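Local coordinates for protein UDP-glucose 4-epimerase (Campylobacter jejuni subsp. jejuni serotype O:2, PDB 7K3P) that probably inverts the C4 hydroxyl of UDP-glucose and UDP-N-acetylglucosamine, giving the galacto sugars, with a bound NAD as redox cofactor, at residues D244-V248 against D249-S253; F135-T138 against A139-G143; N120-E123 against T124-T128. The protein carries 2 engineered substitutions. One frame throughout, in Å; residues are numbered along the deposited sequence.

Contact 1: D244-V248 against D249-S253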
# COMPACT_ATOMS: atom_id res chain seq x y z
N ASP A 244 3.61 -25.93 6.18
CA ASP A 244 2.29 -25.99 5.58
C ASP A 244 2.43 -25.97 4.05
O ASP A 244 3.01 -25.04 3.47
CB ASP A 244 1.51 -24.78 6.10
CG ASP A 244 0.03 -24.85 5.79
OD1 ASP A 244 -0.32 -24.99 4.59
OD2 ASP A 244 -0.78 -24.75 6.74
N PHE A 245 1.93 -27.03 3.40
CA PHE A 245 1.94 -27.12 1.93
C PHE A 245 0.55 -27.49 1.43
O PHE A 245 -0.25 -28.05 2.18
CB PHE A 245 2.94 -28.19 1.47
CG PHE A 245 4.29 -28.03 2.08
CD1 PHE A 245 5.21 -27.14 1.54
CD2 PHE A 245 4.64 -28.75 3.21
CE1 PHE A 245 6.46 -26.97 2.11
CE2 PHE A 245 5.89 -28.60 3.79
CZ PHE A 245 6.80 -27.70 3.24
N ILE A 246 0.25 -27.17 0.17
CA ILE A 246 -1.09 -27.47 -0.34
C ILE A 246 -1.07 -27.91 -1.80
O ILE A 246 -0.24 -27.44 -2.60
CB ILE A 246 -2.06 -26.29 -0.12
CG1 ILE A 246 -3.50 -26.74 -0.35
CG2 ILE A 246 -1.68 -25.09 -1.03
CD1 ILE A 246 -4.52 -25.78 0.24
N HIS A 247 -1.97 -28.83 -2.14
CA HIS A 247 -2.07 -29.33 -3.51
C HIS A 247 -2.70 -28.25 -4.40
O HIS A 247 -3.63 -27.57 -3.99
CB HIS A 247 -2.92 -30.61 -3.55
CG HIS A 247 -2.87 -31.33 -4.86
ND1 HIS A 247 -3.64 -30.96 -5.94
CD2 HIS A 247 -2.13 -32.39 -5.26
CE1 HIS A 247 -3.38 -31.76 -6.95
NE2 HIS A 247 -2.47 -32.64 -6.57
N VAL A 248 -2.18 -28.10 -5.62
CA VAL A 248 -2.68 -27.04 -6.51
C VAL A 248 -4.19 -27.14 -6.76
O VAL A 248 -4.86 -26.12 -6.95
CB VAL A 248 -1.90 -26.99 -7.85
CG1 VAL A 248 -2.08 -28.30 -8.64
CG2 VAL A 248 -2.36 -25.80 -8.70
N ASP A 249 -4.74 -28.36 -6.75
CA ASP A 249 -6.17 -28.51 -7.03
C ASP A 249 -7.03 -28.20 -5.80
O ASP A 249 -8.22 -27.89 -5.94
CB ASP A 249 -6.48 -29.91 -7.61
CG ASP A 249 -6.07 -30.05 -9.08
OD1 ASP A 249 -6.38 -29.13 -9.87
OD2 ASP A 249 -5.42 -31.06 -9.43
N ASP A 250 -6.42 -28.28 -4.62
CA ASP A 250 -7.11 -27.96 -3.36
C ASP A 250 -7.14 -26.46 -3.08
O ASP A 250 -8.12 -25.92 -2.53
CB ASP A 250 -6.44 -28.69 -2.19
CG ASP A 250 -6.78 -30.17 -2.15
OD1 ASP A 250 -7.87 -30.54 -2.64
OD2 ASP A 250 -5.96 -30.97 -1.63
N ILE A 251 -6.05 -25.77 -3.40
CA ILE A 251 -6.11 -24.30 -3.30
C ILE A 251 -7.04 -23.81 -4.42
O ILE A 251 -7.80 -22.87 -4.23
CB ILE A 251 -4.70 -23.64 -3.37
CG1 ILE A 251 -4.82 -22.12 -3.31
CG2 ILE A 251 -3.94 -24.10 -4.60
CD1 ILE A 251 -5.55 -21.63 -2.08
N SER A 252 -7.00 -24.49 -5.57
CA SER A 252 -7.90 -24.12 -6.66
C SER A 252 -9.36 -24.23 -6.21
O SER A 252 -10.12 -23.28 -6.37
CB SER A 252 -7.65 -24.96 -7.91
OG SER A 252 -6.46 -24.54 -8.56
N SER A 253 -9.74 -25.36 -5.61
CA SER A 253 -11.14 -25.55 -5.23
C SER A 253 -11.57 -24.54 -4.16
O SER A 253 -12.74 -24.13 -4.11
CB SER A 253 -11.40 -27.01 -4.78
OG SER A 253 -10.74 -27.30 -3.56
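His247 is the N-cap of helix 248-261, and its imidazole swings alongside Asp249 and caps its amide N-H with ND1. The contact marks the point where strand 242-246 passes into that helix, inside the NAD-dependent epimerase/dehydratase fold. From the backbone of His247, CB lies 3.6 Å from Asp250 OD2. CG is then placed anti to the backbone N (chi1 -169°), a torsion that carries the ring toward Asp249. ND1 accepts the N-H of Asp249 at 2.9 Å, a nearly straight bond (161°) whose donor is tilted somewhat from the ring plane. Beyond it, CE1 comes within 3.3 Å of Asp249 OD2; the carboxylate runs alongside the imidazole, their planes turned 32° apart, and OD2 also binds a glycerol. The ring of Tyr327 meets the same imidazole from outside the two segments.

The carbonyl of His247 takes two further amides of the turn. Ile251 N approaches its oxygen almost head-on at 3.1 Å, whereas Asp250 N lies well above the carbonyl plane. The buried carboxylate of Asp250 is held by Tyr274 OH, which also bonds to His247 N, and by the backbone amides of Lys326 and Tyr327, tying the helix start to neighbouring loops. On the strand side, Ile246 packs its CG2 against Ile251 CB at 4.1 Å, the two side chains meeting at about a right angle. A turn further on, Ser252 keeps OG beside its backbone N and returns it to the carbonyl of Val248. Ser252 OG and Ser252 N thereby both bind Val248 O, one from above and the other from below the plane of that carbonyl, the hydroxyl at 2.8 Å and the amide at 3.0 Å.

Contact 2: F135-T138 against A139-G143. With NAD (nicotinamide-adenine-dinucleotide), chain C.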
# COMPACT_ATOMS: atom_id res chain seq x y z
N PHE A 135 -9.64 -12.52 -3.93
CA PHE A 135 -8.23 -12.10 -4.04
C PHE A 135 -7.29 -13.16 -3.48
O PHE A 135 -7.39 -13.55 -2.30
CB PHE A 135 -8.02 -10.78 -3.31
CG PHE A 135 -6.61 -10.26 -3.36
CD1 PHE A 135 -5.91 -10.21 -4.57
CD2 PHE A 135 -5.99 -9.77 -2.21
CE1 PHE A 135 -4.59 -9.71 -4.62
CE2 PHE A 135 -4.69 -9.26 -2.24
CZ PHE A 135 -3.99 -9.23 -3.46
N SER A 136 -6.38 -13.65 -4.33
CA SER A 136 -5.31 -14.52 -3.88
C SER A 136 -4.26 -13.69 -3.15
O SER A 136 -3.40 -13.05 -3.79
CB SER A 136 -4.64 -15.21 -5.06
OG SER A 136 -5.58 -15.89 -5.85
N SER A 137 -4.33 -13.68 -1.82
CA SER A 137 -3.29 -13.02 -1.02
C SER A 137 -2.27 -14.10 -0.65
O SER A 137 -2.07 -15.04 -1.41
CB SER A 137 -3.90 -12.38 0.21
OG SER A 137 -2.92 -11.63 0.92
N THR A 138 -1.66 -14.00 0.52
CA THR A 138 -0.57 -14.92 0.86
C THR A 138 -0.31 -14.94 2.36
O THR A 138 -0.57 -13.97 3.05
CB THR A 138 0.77 -14.50 0.17
OG1 THR A 138 1.86 -15.28 0.71
CG2 THR A 138 1.07 -13.01 0.42
N ALA A 139 0.24 -16.05 2.86
CA ALA A 139 0.65 -16.10 4.26
C ALA A 139 1.83 -15.16 4.54
O ALA A 139 2.08 -14.80 5.69
CB ALA A 139 1.00 -17.54 4.69
N ALA A 140 2.54 -14.74 3.50
CA ALA A 140 3.60 -13.74 3.67
C ALA A 140 3.09 -12.46 4.34
O ALA A 140 3.87 -11.68 4.90
CB ALA A 140 4.30 -13.41 2.31
N THR A 141 1.77 -12.23 4.30
CA THR A 141 1.23 -11.07 4.99
C THR A 141 1.43 -11.16 6.50
O THR A 141 1.44 -10.14 7.18
CB THR A 141 -0.25 -10.83 4.70
OG1 THR A 141 -1.01 -12.00 5.02
CG2 THR A 141 -0.45 -10.45 3.22
N TYR A 142 1.58 -12.37 7.03
CA TYR A 142 1.80 -12.52 8.47
C TYR A 142 3.25 -12.25 8.88
O TYR A 142 3.53 -12.11 10.08
CB TYR A 142 1.42 -13.92 8.96
CG TYR A 142 -0.03 -14.26 8.76
CD1 TYR A 142 -1.04 -13.50 9.35
CD2 TYR A 142 -0.40 -15.35 7.99
CE1 TYR A 142 -2.38 -13.82 9.17
CE2 TYR A 142 -1.73 -15.68 7.81
CZ TYR A 142 -2.71 -14.91 8.39
OH TYR A 142 -4.04 -15.25 8.19
N GLY A 143 4.15 -12.19 7.90
CA GLY A 143 5.57 -11.98 8.17
C GLY A 143 6.16 -13.15 8.95
O GLY A 143 6.10 -14.30 8.51
PA NAD C . 1.67 -17.80 -11.68
O1A NAD C . 2.86 -16.97 -12.09
O2A NAD C . 1.73 -19.17 -12.28
O5B NAD C . 0.33 -17.13 -12.17
C5B NAD C . 0.32 -15.75 -12.40
C4B NAD C . -0.38 -15.47 -13.67
O4B NAD C . -0.73 -14.12 -13.78
C3B NAD C . 0.52 -15.82 -14.89
O3B NAD C . -0.07 -16.72 -15.91
C2B NAD C . 1.01 -14.44 -15.39
O2B NAD C . 1.27 -14.40 -16.72
C1B NAD C . -0.18 -13.61 -15.00
N9A NAD C . 0.15 -12.18 -14.89
C8A NAD C . 1.12 -11.63 -14.13
N7A NAD C . 1.14 -10.30 -14.30
C5A NAD C . 0.18 -9.95 -15.17
C6A NAD C . -0.25 -8.73 -15.72
N6A NAD C . 0.39 -7.50 -15.33
N1A NAD C . -1.28 -8.71 -16.59
C2A NAD C . -1.90 -9.84 -16.97
N3A NAD C . -1.50 -11.06 -16.47
C4A NAD C . -0.47 -11.14 -15.57
O3 NAD C . 1.66 -17.86 -10.09
PN NAD C . 0.74 -18.84 -9.26
O1N NAD C . -0.32 -19.46 -10.15
O2N NAD C . 1.62 -19.90 -8.67
O5D NAD C . 0.06 -17.99 -8.11
C5D NAD C . -1.06 -17.20 -8.44
C4D NAD C . -1.48 -16.33 -7.27
O4D NAD C . -1.56 -17.07 -6.07
C3D NAD C . -0.61 -15.09 -7.06
O3D NAD C . -1.40 -14.03 -6.71
C2D NAD C . 0.23 -15.40 -5.90
O2D NAD C . 0.66 -14.29 -5.20
C1D NAD C . -0.70 -16.36 -5.10
N1N NAD C . 0.03 -17.32 -4.15
C2N NAD C . 0.77 -18.31 -4.75
C3N NAD C . 1.46 -19.22 -3.95
C7N NAD C . 2.28 -20.31 -4.60
O7N NAD C . 2.39 -20.40 -5.81
N7N NAD C . 2.95 -21.24 -3.76
C4N NAD C . 1.36 -19.13 -2.58
C5N NAD C . 0.61 -18.14 -1.99
C6N NAD C . -0.07 -17.21 -2.78
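Beside the nicotinamide riboside of NAD, the chain leaves strand 132-136 of the Rossmann-type sheet, and Thr138, just before the 3-10 turn 139-142, binds Ala140 and Thr141. The hydroxyl and the carbonyl of Thr138 do the work. OG1, placed anti to the backbone N (chi1 170°), accepts the N-H of Ala140 at 2.9 Å with an angle of 162°, which makes an ST turn. The methyl branch of Thr138 lies alongside, its CG2 3.8 Å from Ala140 CB.

The carbonyl oxygen of Thr138 is gripped twice by a single residue. Thr141 OG1 comes in almost along the line of the C=O bond, 2.8 Å from Thr138 O, while Thr141 N lies 3.2 Å from that oxygen and far above the carbonyl plane. Because OG1 of Thr141 sits between its own backbone N and carbonyl carbon (chi1 56°), it is directed back at this oxygen; CG2 of Thr141 touches both Thr138 O and Ser137 OG, the latter at 3.6 Å. The Ser137 hydroxyl is bound by Glu170 of helix 161-179, so the methyl group packs beside a polar atom that already has a partner. Tyr142 continues the turn, and its OH bonds to Asn271 and Arg189.

Toward the cofactor come Ser137 O, 3.3 Å from C6N of the nicotinamide ring of NAD, and the CB of Ser136, 3.7 Å from O4D of the NAD ribose. Lys166 binds both Ser136 O and the cofactor, to which Tyr162 is also hydrogen-bonded. Thr138 probably occupies the serine/threonine position that accompanies Tyr162 and Lys166, as in the active site of the extended short-chain dehydrogenase/reductase family.

Contact 3: N120-E123 against T124-T128; sequences NLIE and TCLQT
Asn120 and Thr124 meet one turn apart near the end of helix 107-127, where backbone bonds from residue i to i+4 are reinforced by side-chain hydroxyls. Among the hydrogen bonds, Asn120 O is held by two donors of the same residue: Thr124 N at 2.9 Å and Thr124 OG1 at 3.0 Å. The hydroxyl lies above the carbonyl plane; its position beside the backbone N (chi1 -65°) turns it back up the helix. Cys125, Leu126 and Gln127 continue the series to Leu121, Ile122 and Glu123. At the terminus, Thr128 OG1 donates to Thr124 O at 2.7 Å, while the backbone bonds of Thr128 N are weak.

Of the polar side chains, Glu123 and Gln127 both extend outward, their carboxylate and amide planes only 8° apart. Gln127 NE2 approaches the aliphatic part of the glutamate, 3.7 Å from Glu123 CG.

The apolar pairing is light: Ile122 CG2 lies 4.4 Å from Leu126 CD1, and both side chains turn to outside partners. Ile122 and Leu126 pack on helix 161-179 and on Leu108 of the second subunit, whose Met112 meets Asn120 and Glu123. Elsewhere on the helix, Leu121 and Thr124 rest on Phe83 of helix 76-86, and Leu121 and Cys125 reach Ile91 of strand 90-93.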
# COMPACT_ATOMS: atom_id res chain seq x y z
N ASN A 120 -5.97 -0.46 -9.62
CA ASN A 120 -6.80 -0.08 -10.76
C ASN A 120 -7.93 -1.08 -10.99
O ASN A 120 -9.06 -0.71 -11.31
CB ASN A 120 -5.97 0.03 -12.03
CG ASN A 120 -6.85 0.27 -13.24
OD1 ASN A 120 -7.43 1.35 -13.37
ND2 ASN A 120 -6.98 -0.73 -14.10
N LEU A 121 -7.61 -2.37 -10.84
CA LEU A 121 -8.60 -3.43 -11.00
C LEU A 121 -9.77 -3.24 -10.06
O LEU A 121 -10.93 -3.36 -10.45
CB LEU A 121 -7.93 -4.79 -10.78
CG LEU A 121 -8.58 -6.06 -11.29
CD1 LEU A 121 -8.97 -5.95 -12.76
CD2 LEU A 121 -7.61 -7.23 -11.11
N ILE A 122 -9.48 -2.93 -8.80
CA ILE A 122 -10.54 -2.70 -7.82
C ILE A 122 -11.38 -1.48 -8.18
O ILE A 122 -12.63 -1.54 -8.14
CB ILE A 122 -9.98 -2.56 -6.39
CG1 ILE A 122 -9.38 -3.90 -5.94
CG2 ILE A 122 -11.08 -2.10 -5.42
CD1 ILE A 122 -8.38 -3.75 -4.75
N GLU A 123 -10.72 -0.37 -8.53
CA GLU A 123 -11.48 0.81 -8.94
C GLU A 123 -12.42 0.49 -10.10
O GLU A 123 -13.57 0.92 -10.11
CB GLU A 123 -10.57 1.98 -9.33
CG GLU A 123 -11.39 3.22 -9.73
CD GLU A 123 -10.52 4.42 -10.02
OE1 GLU A 123 -9.76 4.37 -11.02
OE2 GLU A 123 -10.59 5.41 -9.26
N THR A 124 -11.92 -0.30 -11.05
CA THR A 124 -12.69 -0.70 -12.23
C THR A 124 -13.87 -1.61 -11.85
O THR A 124 -14.97 -1.49 -12.40
CB THR A 124 -11.77 -1.40 -13.25
OG1 THR A 124 -10.80 -0.46 -13.74
CG2 THR A 124 -12.58 -1.94 -14.42
N CYS A 125 -13.65 -2.54 -10.91
CA CYS A 125 -14.74 -3.38 -10.40
C CYS A 125 -15.85 -2.49 -9.87
O CYS A 125 -17.02 -2.67 -10.19
CB CYS A 125 -14.25 -4.36 -9.31
SG CYS A 125 -13.29 -5.70 -9.98
N LEU A 126 -15.46 -1.51 -9.07
CA LEU A 126 -16.43 -0.61 -8.44
C LEU A 126 -17.22 0.20 -9.48
O LEU A 126 -18.41 0.45 -9.30
CB LEU A 126 -15.72 0.34 -7.47
CG LEU A 126 -15.24 -0.21 -6.12
CD1 LEU A 126 -14.38 0.84 -5.38
CD2 LEU A 126 -16.43 -0.63 -5.24
N GLN A 127 -16.54 0.62 -10.55
CA GLN A 127 -17.15 1.49 -11.55
C GLN A 127 -18.10 0.73 -12.46
O GLN A 127 -19.00 1.32 -13.04
CB GLN A 127 -16.07 2.21 -12.37
CG GLN A 127 -15.43 3.38 -11.60
CD GLN A 127 -14.25 4.01 -12.33
OE1 GLN A 127 -13.73 3.47 -13.32
NE2 GLN A 127 -13.81 5.16 -11.83
N THR A 128 -17.89 -0.57 -12.59
CA THR A 128 -18.61 -1.39 -13.56
C THR A 128 -19.49 -2.48 -12.92
O THR A 128 -19.92 -3.41 -13.60
CB THR A 128 -17.65 -2.05 -14.54
OG1 THR A 128 -16.77 -2.93 -13.83
CG2 THR A 128 -16.83 -0.97 -15.27

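In the fold
All three contacts are local, yet they occupy different places in the fold. Contacts 1 and 2 are buried near the middle of the chain, their centres about 15 Å apart, and His255 joins them, binding Ile251 O of the first and Ser136 OG of the second. Contact 3 lies toward the periphery, about 22 Å from contact 2 between centres, mostly buried against the sheet and second subunit but with Gln127 exposed; its helix is followed, after a short loop, by the strand opening contact 2. Contact 1 starts a helix with an imidazole cap, contact 2 bends a strand end near NAD with threonine hydroxyls, and contact 3 finishes a helix through backbone bonds supplemented by threonine hydroxyls.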